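Local coordinates for Serine/threonine-protein acetyltransferase HopZ1a (Pseudomonas syringae pv. syringae, PDB 5KLP) that acetylates serine, threonine and lysine residues of target proteins such as host tubulin, with inositol hexakisphosphate as cofactor, and so impairs the microtubule network and immunity of infected plant cells, at residues His263-Met274 against Glu294-Ala302; Ala253-Lys262 against Arg276-Asn286. The protein carries 10 engineered substitutions. All coordinates share one frame; numbering follows the deposited sequence.

Contact 1: His263-Met274 against Glu294-Ala302. Engineered in segment 263-274: Tyr271 (natural residue Lys), Tyr272 (natural residue Gln). With IHP (inositol hexakisphosphate), chain D.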
loop_
_atom_site.group_PDB
_atom_site.type_symbol
_atom_site.label_atom_id
_atom_site.label_comp_id
_atom_site.label_asym_id
_atom_site.label_seq_id
_atom_site.Cartn_x
_atom_site.Cartn_y
_atom_site.Cartn_z
ATOM N N HIS A 263 3.766 8.769 -3.144
ATOM C CA HIS A 263 4.916 8.000 -3.638
ATOM C C HIS A 263 4.694 7.430 -5.031
ATOM O O HIS A 263 5.429 6.541 -5.467
ATOM C CB HIS A 263 5.244 6.876 -2.651
ATOM C CG HIS A 263 5.583 7.387 -1.291
ATOM N ND1 HIS A 263 6.704 8.153 -1.052
ATOM C CD2 HIS A 263 4.912 7.321 -0.118
ATOM C CE1 HIS A 263 6.729 8.506 0.220
ATOM N NE2 HIS A 263 5.654 8.015 0.809
ATOM N N GLY A 264 3.680 7.954 -5.716
ATOM C CA GLY A 264 3.380 7.564 -7.079
ATOM C C GLY A 264 4.594 7.790 -7.960
ATOM O O GLY A 264 5.233 8.842 -7.902
ATOM N N ALA A 265 4.914 6.802 -8.781
ATOM C CA ALA A 265 6.087 6.898 -9.643
ATOM C C ALA A 265 5.866 7.891 -10.775
ATOM O O ALA A 265 6.777 8.622 -11.149
ATOM C CB ALA A 265 6.450 5.530 -10.202
ATOM N N SER A 266 4.644 7.940 -11.298
ATOM C CA SER A 266 4.395 8.650 -12.546
ATOM C C SER A 266 4.155 10.158 -12.389
ATOM O O SER A 266 3.225 10.602 -11.701
ATOM C CB SER A 266 3.199 8.016 -13.271
ATOM O OG SER A 266 2.842 8.784 -14.405
ATOM N N LEU A 267 4.990 10.938 -13.059
ATOM C CA LEU A 267 4.794 12.379 -13.125
ATOM C C LEU A 267 3.468 12.730 -13.825
ATOM O O LEU A 267 2.738 13.627 -13.400
ATOM C CB LEU A 267 5.971 13.030 -13.860
ATOM C CG LEU A 267 5.753 14.454 -14.360
ATOM C CD1 LEU A 267 5.479 15.413 -13.199
ATOM C CD2 LEU A 267 6.940 14.916 -15.187
ATOM N N THR A 268 3.142 12.023 -14.897
ATOM C CA THR A 268 1.941 12.389 -15.642
ATOM C C THR A 268 0.679 12.017 -14.858
ATOM O O THR A 268 -0.314 12.743 -14.898
ATOM C CB THR A 268 1.916 11.749 -17.039
ATOM O OG1 THR A 268 2.101 10.335 -16.936
ATOM C CG2 THR A 268 3.024 12.347 -17.881
ATOM N N GLN A 269 0.715 10.898 -14.143
ATOM C CA GLN A 269 -0.412 10.543 -13.276
ATOM C C GLN A 269 -0.718 11.684 -12.301
ATOM O O GLN A 269 -1.867 12.126 -12.178
ATOM C CB GLN A 269 -0.114 9.253 -12.511
ATOM C CG GLN A 269 -1.214 8.784 -11.571
ATOM C CD GLN A 269 -0.770 7.576 -10.787
ATOM O OE1 GLN A 269 0.155 7.656 -9.969
ATOM N NE2 GLN A 269 -1.400 6.433 -11.052
ATOM N N ALA A 270 0.329 12.174 -11.643
ATOM C CA ALA A 270 0.209 13.281 -10.700
ATOM C C ALA A 270 -0.437 14.481 -11.367
ATOM O O ALA A 270 -1.310 15.118 -10.783
ATOM C CB ALA A 270 1.568 13.658 -10.133
ATOM N N TYR A 271 -0.006 14.780 -12.590
ATOM C CA TYR A 271 -0.576 15.887 -13.340
ATOM C C TYR A 271 -2.086 15.701 -13.541
ATOM O O TYR A 271 -2.865 16.612 -13.254
ATOM C CB TYR A 271 0.143 16.048 -14.689
ATOM C CG TYR A 271 -0.544 17.009 -15.631
ATOM C CD1 TYR A 271 -0.342 18.379 -15.528
ATOM C CD2 TYR A 271 -1.391 16.545 -16.627
ATOM C CE1 TYR A 271 -0.973 19.258 -16.378
ATOM C CE2 TYR A 271 -2.024 17.424 -17.485
ATOM C CZ TYR A 271 -1.807 18.781 -17.351
ATOM O OH TYR A 271 -2.434 19.665 -18.197
ATOM N N TYR A 272 -2.505 14.531 -14.023
ATOM C CA TYR A 272 -3.929 14.300 -14.285
ATOM C C TYR A 272 -4.772 14.213 -13.006
ATOM O O TYR A 272 -5.928 14.631 -12.991
ATOM C CB TYR A 272 -4.123 13.038 -15.138
ATOM C CG TYR A 272 -3.514 13.199 -16.519
ATOM C CD1 TYR A 272 -4.026 14.124 -17.409
ATOM C CD2 TYR A 272 -2.418 12.444 -16.915
ATOM C CE1 TYR A 272 -3.463 14.307 -18.659
ATOM C CE2 TYR A 272 -1.846 12.616 -18.169
ATOM C CZ TYR A 272 -2.378 13.546 -19.037
ATOM O OH TYR A 272 -1.826 13.724 -20.282
ATOM N N LEU A 273 -4.201 13.675 -11.937
ATOM C CA LEU A 273 -4.918 13.611 -10.670
ATOM C C LEU A 273 -5.255 15.017 -10.168
ATOM O O LEU A 273 -6.358 15.261 -9.684
ATOM C CB LEU A 273 -4.097 12.845 -9.632
ATOM C CG LEU A 273 -4.023 11.338 -9.907
ATOM C CD1 LEU A 273 -3.230 10.643 -8.832
ATOM C CD2 LEU A 273 -5.425 10.783 -9.976
HETATM N N MSE A 274 -4.303 15.940 -10.296
HETATM C CA MSE A 274 -4.521 17.330 -9.879
HETATM C C MSE A 274 -5.520 18.077 -10.749
HETATM O O MSE A 274 -5.987 19.154 -10.383
HETATM C CB MSE A 274 -3.205 18.102 -9.875
HETATM C CG MSE A 274 -2.259 17.692 -8.771
HETATM SE SE MSE A 274 -0.883 19.066 -8.525
HETATM C CE MSE A 274 -2.009 20.479 -7.765
ATOM N N GLU A 294 3.693 22.093 -0.630
ATOM C CA GLU A 294 4.094 21.234 -1.725
ATOM C C GLU A 294 2.878 20.434 -2.165
ATOM O O GLU A 294 2.192 19.837 -1.333
ATOM C CB GLU A 294 5.244 20.319 -1.279
ATOM C CG GLU A 294 5.728 19.333 -2.310
ATOM C CD GLU A 294 7.018 18.640 -1.889
ATOM O OE1 GLU A 294 7.034 17.942 -0.847
ATOM O OE2 GLU A 294 8.022 18.789 -2.617
ATOM N N ASN A 295 2.576 20.458 -3.459
ATOM C CA ASN A 295 1.493 19.632 -3.974
ATOM C C ASN A 295 2.054 18.381 -4.638
ATOM O O ASN A 295 3.266 18.201 -4.723
ATOM C CB ASN A 295 0.592 20.424 -4.940
ATOM C CG ASN A 295 1.320 20.912 -6.189
ATOM O OD1 ASN A 295 2.169 20.222 -6.750
ATOM N ND2 ASN A 295 0.961 22.111 -6.640
ATOM N N LEU A 296 1.158 17.528 -5.117
ATOM C CA LEU A 296 1.534 16.236 -5.672
ATOM C C LEU A 296 2.522 16.342 -6.844
ATOM O O LEU A 296 3.482 15.582 -6.923
ATOM C CB LEU A 296 0.267 15.504 -6.109
ATOM C CG LEU A 296 0.176 13.993 -6.020
ATOM C CD1 LEU A 296 0.656 13.474 -4.661
ATOM C CD2 LEU A 296 -1.274 13.597 -6.286
ATOM N N VAL A 297 2.289 17.271 -7.766
ATOM C CA VAL A 297 3.218 17.407 -8.883
ATOM C C VAL A 297 4.592 17.924 -8.421
ATOM O O VAL A 297 5.628 17.440 -8.870
ATOM C CB VAL A 297 2.641 18.319 -9.972
ATOM C CG1 VAL A 297 3.730 18.745 -10.933
ATOM C CG2 VAL A 297 1.517 17.576 -10.720
ATOM N N GLN A 298 4.600 18.880 -7.502
ATOM C CA GLN A 298 5.860 19.424 -7.010
ATOM C C GLN A 298 6.651 18.354 -6.278
ATOM O O GLN A 298 7.873 18.275 -6.407
ATOM C CB GLN A 298 5.611 20.618 -6.091
ATOM C CG GLN A 298 5.078 21.851 -6.829
ATOM C CD GLN A 298 4.569 22.905 -5.880
ATOM O OE1 GLN A 298 4.039 22.593 -4.813
ATOM N NE2 GLN A 298 4.746 24.167 -6.248
ATOM N N ARG A 299 5.950 17.519 -5.518
ATOM C CA ARG A 299 6.615 16.443 -4.809
ATOM C C ARG A 299 7.245 15.470 -5.791
ATOM O O ARG A 299 8.428 15.122 -5.661
ATOM C CB ARG A 299 5.646 15.699 -3.884
ATOM C CG ARG A 299 6.349 14.563 -3.184
ATOM C CD ARG A 299 5.468 13.724 -2.274
ATOM N NE ARG A 299 6.312 12.662 -1.741
ATOM C CZ ARG A 299 7.062 12.771 -0.647
ATOM N NH1 ARG A 299 7.050 13.883 0.077
ATOM N NH2 ARG A 299 7.822 11.749 -0.271
ATOM N N ASN A 300 6.465 15.069 -6.793
ATOM C CA ASN A 300 6.936 14.136 -7.802
ATOM C C ASN A 300 8.201 14.648 -8.473
ATOM O O ASN A 300 9.171 13.901 -8.641
ATOM C CB ASN A 300 5.853 13.887 -8.857
ATOM C CG ASN A 300 6.212 12.751 -9.802
ATOM O OD1 ASN A 300 7.040 12.916 -10.699
ATOM N ND2 ASN A 300 5.594 11.589 -9.602
ATOM N N GLN A 301 8.204 15.929 -8.829
ATOM C CA GLN A 301 9.383 16.529 -9.450
ATOM C C GLN A 301 10.576 16.621 -8.500
ATOM O O GLN A 301 11.722 16.507 -8.930
ATOM C CB GLN A 301 9.060 17.916 -10.007
ATOM C CG GLN A 301 8.248 17.853 -11.302
ATOM C CD GLN A 301 9.084 17.458 -12.515
ATOM O OE1 GLN A 301 10.261 17.105 -12.396
ATOM N NE2 GLN A 301 8.469 17.501 -13.691
ATOM N N ALA A 302 10.317 16.822 -7.214
ATOM C CA ALA A 302 11.407 16.926 -6.251
ATOM C C ALA A 302 12.144 15.591 -6.123
ATOM O O ALA A 302 13.334 15.553 -5.796
ATOM C CB ALA A 302 10.888 17.388 -4.893
HETATM C C1 IHP D . 7.059 11.538 8.389
HETATM C C2 IHP D . 6.634 10.751 7.068
HETATM C C3 IHP D . 7.086 11.198 5.626
HETATM C C4 IHP D . 7.912 12.568 5.601
HETATM C C5 IHP D . 7.778 13.507 6.784
HETATM C C6 IHP D . 8.106 12.657 8.004
HETATM O O11 IHP D . 6.033 11.975 9.072
HETATM P P1 IHP D . 5.550 11.672 10.667
HETATM O O21 IHP D . 4.029 11.545 10.733
HETATM O O31 IHP D . 5.975 12.838 11.566
HETATM O O41 IHP D . 6.132 10.408 11.277
HETATM O O12 IHP D . 5.306 10.388 7.062
HETATM P P2 IHP D . 4.961 8.740 7.082
HETATM O O22 IHP D . 5.558 8.100 8.353
HETATM O O32 IHP D . 3.468 8.403 7.019
HETATM O O42 IHP D . 5.701 8.069 5.899
HETATM O O13 IHP D . 6.018 11.290 4.938
HETATM P P3 IHP D . 5.389 10.542 3.565
HETATM O O23 IHP D . 5.176 9.028 3.592
HETATM O O33 IHP D . 4.037 11.241 3.688
HETATM O O43 IHP D . 6.096 10.923 2.267
HETATM O O14 IHP D . 7.714 13.248 4.463
HETATM P P4 IHP D . 8.738 13.190 3.207
HETATM O O24 IHP D . 8.552 11.913 2.386
HETATM O O34 IHP D . 8.592 14.419 2.286
HETATM O O44 IHP D . 10.197 13.196 3.699
HETATM O O15 IHP D . 6.657 14.243 6.843
HETATM P P5 IHP D . 6.633 15.937 6.646
HETATM O O25 IHP D . 7.970 16.438 6.088
HETATM O O35 IHP D . 5.522 16.361 5.646
HETATM O O45 IHP D . 6.381 16.675 7.965
HETATM O O16 IHP D . 8.374 13.429 9.054
HETATM P P6 IHP D . 9.482 13.089 10.208
HETATM O O26 IHP D . 10.700 12.406 9.590
HETATM O O36 IHP D . 9.946 14.366 10.934
HETATM O O46 IHP D . 8.890 12.159 11.273
HETATM O O HOH W 1 4.057 11.449 -7.604
#
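With its CG swung anti to the backbone N (chi1 -171°), Asn300 sends its amide across to the turn that leads into helix 267-274, and the extended chain of Arg299, straight from CG to NE, carries its guanidinium past His263 to the phosphates. The two short helices, 267-274 and 296-302, run antiparallel, with axes 8.8 Å apart. Val297 is a knob in the hole formed by Leu267, Ala270, Tyr271 (an engineered residue) and Met274; its CG2 branch lies 3.6 Å from the SE of Met274, present as selenomethionine. The bent end of Met274 crosses Asn295 at about a right angle, CE lying 3.6 Å from ND2. Asn295 and Gln298 form a capping box, OD1 of Asn295 accepting from Gln298 N while OE1 of Gln298 takes Asn295 N on a lone pair. Beyond the knob, Asn300 OD1 rests 3.3 Å from Leu267 CB, and a water donates to Gly264 O; its link to Asn300 ND2 is doubtful. At the pocket the His263 ring and the Arg299 guanidinium stand nearly perpendicular, 87° apart. His263 NE2 donates to IHP O23 (3.0 Å) from the ring edge; Arg299 NH1 reaches O34 (2.7 Å) and NH2 reaches O24 (2.8 Å), two oxygens of one phosphate. Ser324 OG hydrogen-bonds to both His263 ND1 and Arg299 NH2, linking them. Ala265 to Thr268 bind CoA in another structure of this protein, so the contact carries residues of both sites. The phosphates, which His263 and Arg299 bind together, would be expected to favour a protonated His263.

Contact 2: Ala253-Lys262 against Arg276-Asn286; sequences ADVLPVDFYK and RPDGRMAGRVN. With IHP (inositol hexakisphosphate), chain D.
Arg276 and Arg280 meet Asp254 and Ala253 in a salt-bridge network that Asp278 completes. The side chains of Asp254 and Arg276 cross at about a right angle, and the carboxylate is turned 51° from the guanidinium plane. Arg276 NH2 and Asp254 OD1 form a salt bridge; the hydrogen bond within it is weak in angle, and its 2.5 Å length is doubtful. The other oxygen of Asp254 is held by Arg228 and Ser225. Arg280 turns its guanidinium edge to the backbone, where NH1 donates to Ala253 O at 2.6 Å. Asp278 OD2 lies close to that guanidinium plane and is met by NH1 on its syn side, somewhat out of the carboxylate plane, while Asp278 OD1 accepts from Arg280 N in an Asx turn. Selenomethionine Met281, bent at chi2 (-68°), folds its CE over one face of the guanidinium and brings SE obliquely to the Tyr261 ring, 4.8 Å from the centroid, a Met-aromatic contact. Val258 and Val285 cross at about a right angle, CG2 to CG1 3.6 Å, beside Leu296 of helix 296-302. Lys262 slides past Val285 in the opposite direction toward the inositol hexakisphosphate pocket, where its NZ donates both to Val285 O (2.9 Å) and to IHP O33 (2.7 Å).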
loop_
_atom_site.group_PDB
_atom_site.type_symbol
_atom_site.label_atom_id
_atom_site.label_comp_id
_atom_site.label_asym_id
_atom_site.label_seq_id
_atom_site.Cartn_x
_atom_site.Cartn_y
_atom_site.Cartn_z
ATOM N N ALA A 253 -8.018 7.276 -6.184
ATOM C CA ALA A 253 -8.244 8.719 -6.102
ATOM C C ALA A 253 -9.700 9.076 -5.817
ATOM O O ALA A 253 -9.976 10.149 -5.285
ATOM C CB ALA A 253 -7.791 9.406 -7.379
ATOM N N ASP A 254 -10.625 8.182 -6.158
ATOM C CA ASP A 254 -12.045 8.449 -5.937
ATOM C C ASP A 254 -12.471 8.314 -4.480
ATOM O O ASP A 254 -13.409 8.980 -4.058
ATOM C CB ASP A 254 -12.910 7.526 -6.804
ATOM C CG ASP A 254 -12.880 7.916 -8.269
ATOM O OD1 ASP A 254 -12.739 9.124 -8.556
ATOM O OD2 ASP A 254 -12.983 7.029 -9.137
ATOM N N VAL A 255 -11.784 7.468 -3.714
ATOM C CA VAL A 255 -12.246 7.144 -2.366
ATOM C C VAL A 255 -11.201 7.292 -1.253
ATOM O O VAL A 255 -11.539 7.187 -0.078
ATOM C CB VAL A 255 -12.793 5.700 -2.305
ATOM C CG1 VAL A 255 -14.000 5.546 -3.221
ATOM C CG2 VAL A 255 -11.715 4.702 -2.678
ATOM N N LEU A 256 -9.944 7.514 -1.620
ATOM C CA LEU A 256 -8.860 7.642 -0.646
ATOM C C LEU A 256 -8.281 9.055 -0.693
ATOM O O LEU A 256 -8.382 9.724 -1.714
ATOM C CB LEU A 256 -7.761 6.617 -0.928
ATOM C CG LEU A 256 -8.144 5.138 -0.874
ATOM C CD1 LEU A 256 -6.934 4.266 -1.239
ATOM C CD2 LEU A 256 -8.675 4.779 0.504
ATOM N N PRO A 257 -7.663 9.506 0.412
ATOM C CA PRO A 257 -7.017 10.822 0.445
ATOM C C PRO A 257 -5.746 10.878 -0.399
ATOM O O PRO A 257 -5.186 9.838 -0.744
ATOM C CB PRO A 257 -6.662 11.010 1.923
ATOM C CG PRO A 257 -7.326 9.912 2.658
ATOM C CD PRO A 257 -7.577 8.811 1.706
ATOM N N VAL A 258 -5.291 12.088 -0.702
ATOM C CA VAL A 258 -4.126 12.298 -1.564
ATOM C C VAL A 258 -2.864 11.629 -0.995
ATOM O O VAL A 258 -1.929 11.308 -1.735
ATOM C CB VAL A 258 -3.878 13.812 -1.787
ATOM C CG1 VAL A 258 -3.488 14.506 -0.476
ATOM C CG2 VAL A 258 -2.836 14.040 -2.883
ATOM N N ASP A 259 -2.869 11.387 0.315
ATOM C CA ASP A 259 -1.796 10.655 1.007
ATOM C C ASP A 259 -1.333 9.451 0.215
ATOM O O ASP A 259 -0.142 9.142 0.160
ATOM C CB ASP A 259 -2.296 10.149 2.365
ATOM C CG ASP A 259 -2.729 11.267 3.286
ATOM O OD1 ASP A 259 -3.574 12.103 2.864
ATOM O OD2 ASP A 259 -2.282 11.261 4.449
ATOM N N PHE A 260 -2.292 8.763 -0.402
ATOM C CA PHE A 260 -2.005 7.478 -1.041
ATOM C C PHE A 260 -1.338 7.632 -2.401
ATOM O O PHE A 260 -1.001 6.642 -3.048
ATOM C CB PHE A 260 -3.306 6.657 -1.129
ATOM C CG PHE A 260 -3.752 6.140 0.213
ATOM C CD1 PHE A 260 -4.445 6.965 1.093
ATOM C CD2 PHE A 260 -3.397 4.846 0.631
ATOM C CE1 PHE A 260 -4.822 6.501 2.352
ATOM C CE2 PHE A 260 -3.770 4.374 1.879
ATOM C CZ PHE A 260 -4.486 5.205 2.747
ATOM N N TYR A 261 -1.098 8.873 -2.821
ATOM C CA TYR A 261 -0.462 9.101 -4.112
ATOM C C TYR A 261 0.875 9.818 -4.002
ATOM O O TYR A 261 1.527 10.073 -5.009
ATOM C CB TYR A 261 -1.423 9.863 -5.052
ATOM C CG TYR A 261 -2.475 8.925 -5.595
ATOM C CD1 TYR A 261 -2.200 8.117 -6.693
ATOM C CD2 TYR A 261 -3.703 8.770 -4.952
ATOM C CE1 TYR A 261 -3.131 7.214 -7.170
ATOM C CE2 TYR A 261 -4.650 7.871 -5.426
ATOM C CZ TYR A 261 -4.359 7.102 -6.540
ATOM O OH TYR A 261 -5.271 6.195 -7.013
ATOM N N LYS A 262 1.298 10.115 -2.778
ATOM C CA LYS A 262 2.553 10.822 -2.555
ATOM C C LYS A 262 3.796 10.100 -3.109
ATOM O O LYS A 262 4.780 10.746 -3.485
ATOM C CB LYS A 262 2.745 11.075 -1.050
ATOM C CG LYS A 262 1.841 12.131 -0.466
ATOM C CD LYS A 262 2.181 12.423 0.984
ATOM C CE LYS A 262 3.484 13.231 1.108
ATOM N NZ LYS A 262 3.751 13.655 2.523
ATOM N N ARG A 276 -8.383 16.765 -11.648
ATOM C CA ARG A 276 -9.712 16.286 -11.299
ATOM C C ARG A 276 -10.547 17.419 -10.709
ATOM O O ARG A 276 -10.089 18.148 -9.832
ATOM C CB ARG A 276 -9.623 15.096 -10.331
ATOM C CG ARG A 276 -8.931 13.872 -10.950
ATOM C CD ARG A 276 -8.616 12.775 -9.921
ATOM N NE ARG A 276 -9.792 11.959 -9.638
ATOM C CZ ARG A 276 -10.562 12.135 -8.572
ATOM N NH1 ARG A 276 -10.259 13.093 -7.702
ATOM N NH2 ARG A 276 -11.631 11.367 -8.380
ATOM N N PRO A 277 -11.774 17.581 -11.220
ATOM C CA PRO A 277 -12.729 18.632 -10.850
ATOM C C PRO A 277 -12.987 18.724 -9.350
ATOM O O PRO A 277 -13.175 19.831 -8.843
ATOM C CB PRO A 277 -14.004 18.223 -11.590
ATOM C CG PRO A 277 -13.516 17.470 -12.766
ATOM C CD PRO A 277 -12.291 16.724 -12.298
ATOM N N ASP A 278 -13.012 17.589 -8.656
ATOM C CA ASP A 278 -13.331 17.603 -7.232
ATOM C C ASP A 278 -12.190 18.200 -6.401
ATOM O O ASP A 278 -12.344 18.434 -5.209
ATOM C CB ASP A 278 -13.669 16.187 -6.737
ATOM C CG ASP A 278 -12.503 15.212 -6.866
ATOM O OD1 ASP A 278 -11.446 15.588 -7.415
ATOM O OD2 ASP A 278 -12.646 14.056 -6.414
ATOM N N GLY A 279 -11.047 18.436 -7.040
ATOM C CA GLY A 279 -9.898 19.057 -6.399
ATOM C C GLY A 279 -9.270 18.258 -5.267
ATOM O O GLY A 279 -8.374 18.744 -4.571
ATOM N N ARG A 280 -9.722 17.026 -5.072
ATOM C CA ARG A 280 -9.297 16.268 -3.898
ATOM C C ARG A 280 -7.829 15.867 -3.935
ATOM O O ARG A 280 -7.216 15.648 -2.888
ATOM C CB ARG A 280 -10.181 15.033 -3.727
ATOM C CG ARG A 280 -11.518 15.348 -3.035
ATOM C CD ARG A 280 -12.429 14.131 -2.923
ATOM N NE ARG A 280 -11.726 12.955 -2.423
ATOM C CZ ARG A 280 -11.346 11.940 -3.192
ATOM N NH1 ARG A 280 -11.614 11.964 -4.494
ATOM N NH2 ARG A 280 -10.705 10.905 -2.666
HETATM N N MSE A 281 -7.253 15.788 -5.129
HETATM C CA MSE A 281 -5.852 15.398 -5.265
HETATM C C MSE A 281 -4.941 16.611 -5.441
HETATM O O MSE A 281 -3.743 16.458 -5.673
HETATM C CB MSE A 281 -5.673 14.453 -6.453
HETATM C CG MSE A 281 -6.471 13.162 -6.381
HETATM SE SE MSE A 281 -5.830 11.989 -4.944
HETATM C CE MSE A 281 -7.401 12.114 -3.769
ATOM N N ALA A 282 -5.503 17.809 -5.325
ATOM C CA ALA A 282 -4.809 19.014 -5.776
ATOM C C ALA A 282 -4.292 19.906 -4.647
ATOM O O ALA A 282 -3.752 20.981 -4.905
ATOM C CB ALA A 282 -5.729 19.824 -6.689
ATOM N N GLY A 283 -4.486 19.487 -3.402
ATOM C CA GLY A 283 -4.070 20.301 -2.274
ATOM C C GLY A 283 -2.652 20.035 -1.808
ATOM O O GLY A 283 -1.876 19.362 -2.480
ATOM N N ARG A 284 -2.328 20.563 -0.634
ATOM C CA ARG A 284 -1.021 20.378 -0.017
ATOM C C ARG A 284 -0.806 18.929 0.412
ATOM O O ARG A 284 -1.696 18.313 0.989
ATOM C CB ARG A 284 -0.884 21.326 1.181
ATOM C CG ARG A 284 0.456 21.264 1.873
ATOM C CD ARG A 284 0.452 21.997 3.218
ATOM N NE ARG A 284 1.810 22.304 3.662
ATOM C CZ ARG A 284 2.264 23.518 3.943
ATOM N NH1 ARG A 284 1.461 24.567 3.834
ATOM N NH2 ARG A 284 3.520 23.680 4.343
ATOM N N VAL A 285 0.378 18.380 0.149
ATOM C CA VAL A 285 0.640 17.000 0.550
ATOM C C VAL A 285 1.720 16.877 1.629
ATOM O O VAL A 285 1.898 15.807 2.194
ATOM C CB VAL A 285 1.037 16.119 -0.663
ATOM C CG1 VAL A 285 -0.120 16.049 -1.672
ATOM C CG2 VAL A 285 2.313 16.623 -1.320
ATOM N N ASN A 286 2.412 17.966 1.947
ATOM C CA ASN A 286 3.354 17.931 3.061
ATOM C C ASN A 286 2.764 18.588 4.304
ATOM O O ASN A 286 1.819 19.355 4.202
ATOM C CB ASN A 286 4.672 18.612 2.689
ATOM C CG ASN A 286 4.523 20.104 2.476
ATOM O OD1 ASN A 286 3.438 20.600 2.178
ATOM N ND2 ASN A 286 5.617 20.835 2.664
HETATM C C1 IHP D . 7.059 11.538 8.389
HETATM C C2 IHP D . 6.634 10.751 7.068
HETATM C C3 IHP D . 7.086 11.198 5.626
HETATM C C4 IHP D . 7.912 12.568 5.601
HETATM C C5 IHP D . 7.778 13.507 6.784
HETATM C C6 IHP D . 8.106 12.657 8.004
HETATM O O11 IHP D . 6.033 11.975 9.072
HETATM P P1 IHP D . 5.550 11.672 10.667
HETATM O O21 IHP D . 4.029 11.545 10.733
HETATM O O31 IHP D . 5.975 12.838 11.566
HETATM O O41 IHP D . 6.132 10.408 11.277
HETATM O O12 IHP D . 5.306 10.388 7.062
HETATM P P2 IHP D . 4.961 8.740 7.082
HETATM O O22 IHP D . 5.558 8.100 8.353
HETATM O O32 IHP D . 3.468 8.403 7.019
HETATM O O42 IHP D . 5.701 8.069 5.899
HETATM O O13 IHP D . 6.018 11.290 4.938
HETATM P P3 IHP D . 5.389 10.542 3.565
HETATM O O23 IHP D . 5.176 9.028 3.592
HETATM O O33 IHP D . 4.037 11.241 3.688
HETATM O O43 IHP D . 6.096 10.923 2.267
HETATM O O14 IHP D . 7.714 13.248 4.463
HETATM P P4 IHP D . 8.738 13.190 3.207
HETATM O O24 IHP D . 8.552 11.913 2.386
HETATM O O34 IHP D . 8.592 14.419 2.286
HETATM O O44 IHP D . 10.197 13.196 3.699
HETATM O O15 IHP D . 6.657 14.243 6.843
HETATM P P5 IHP D . 6.633 15.937 6.646
HETATM O O25 IHP D . 7.970 16.438 6.088
HETATM O O35 IHP D . 5.522 16.361 5.646
HETATM O O45 IHP D . 6.381 16.675 7.965
HETATM O O16 IHP D . 8.374 13.429 9.054
HETATM P P6 IHP D . 9.482 13.089 10.208
HETATM O O26 IHP D . 10.700 12.406 9.590
HETATM O O36 IHP D . 9.946 14.366 10.934
HETATM O O46 IHP D . 8.890 12.159 11.273
HETATM O O HOH W 2 -7.171 14.112 -0.078
#

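Overall arrangement
The segments of the two contacts alternate along the chain, so the pair makes one interlocked unit, with centres 10 Å apart, on the same side of the molecule. Both are partly buried and reach the inositol hexakisphosphate, but contact 1 has exposed residues among those touching and contact 2 has none. Contact 1 is a helix-helix interface combining an apolar knob, the Asn300 amide and phosphate-binding His263 and Arg299. In contact 2 arginines bind the region of Ala253 and Asp254, while Met281 and Val285 pack on the 3-10 segment 258-261. Leu273 and Leu296 of contact 1 pack on Tyr261. A probable hydrogen bond joins Glu294 O and Val285 N, and a weak one runs from Arg299 NE to Lys262 O.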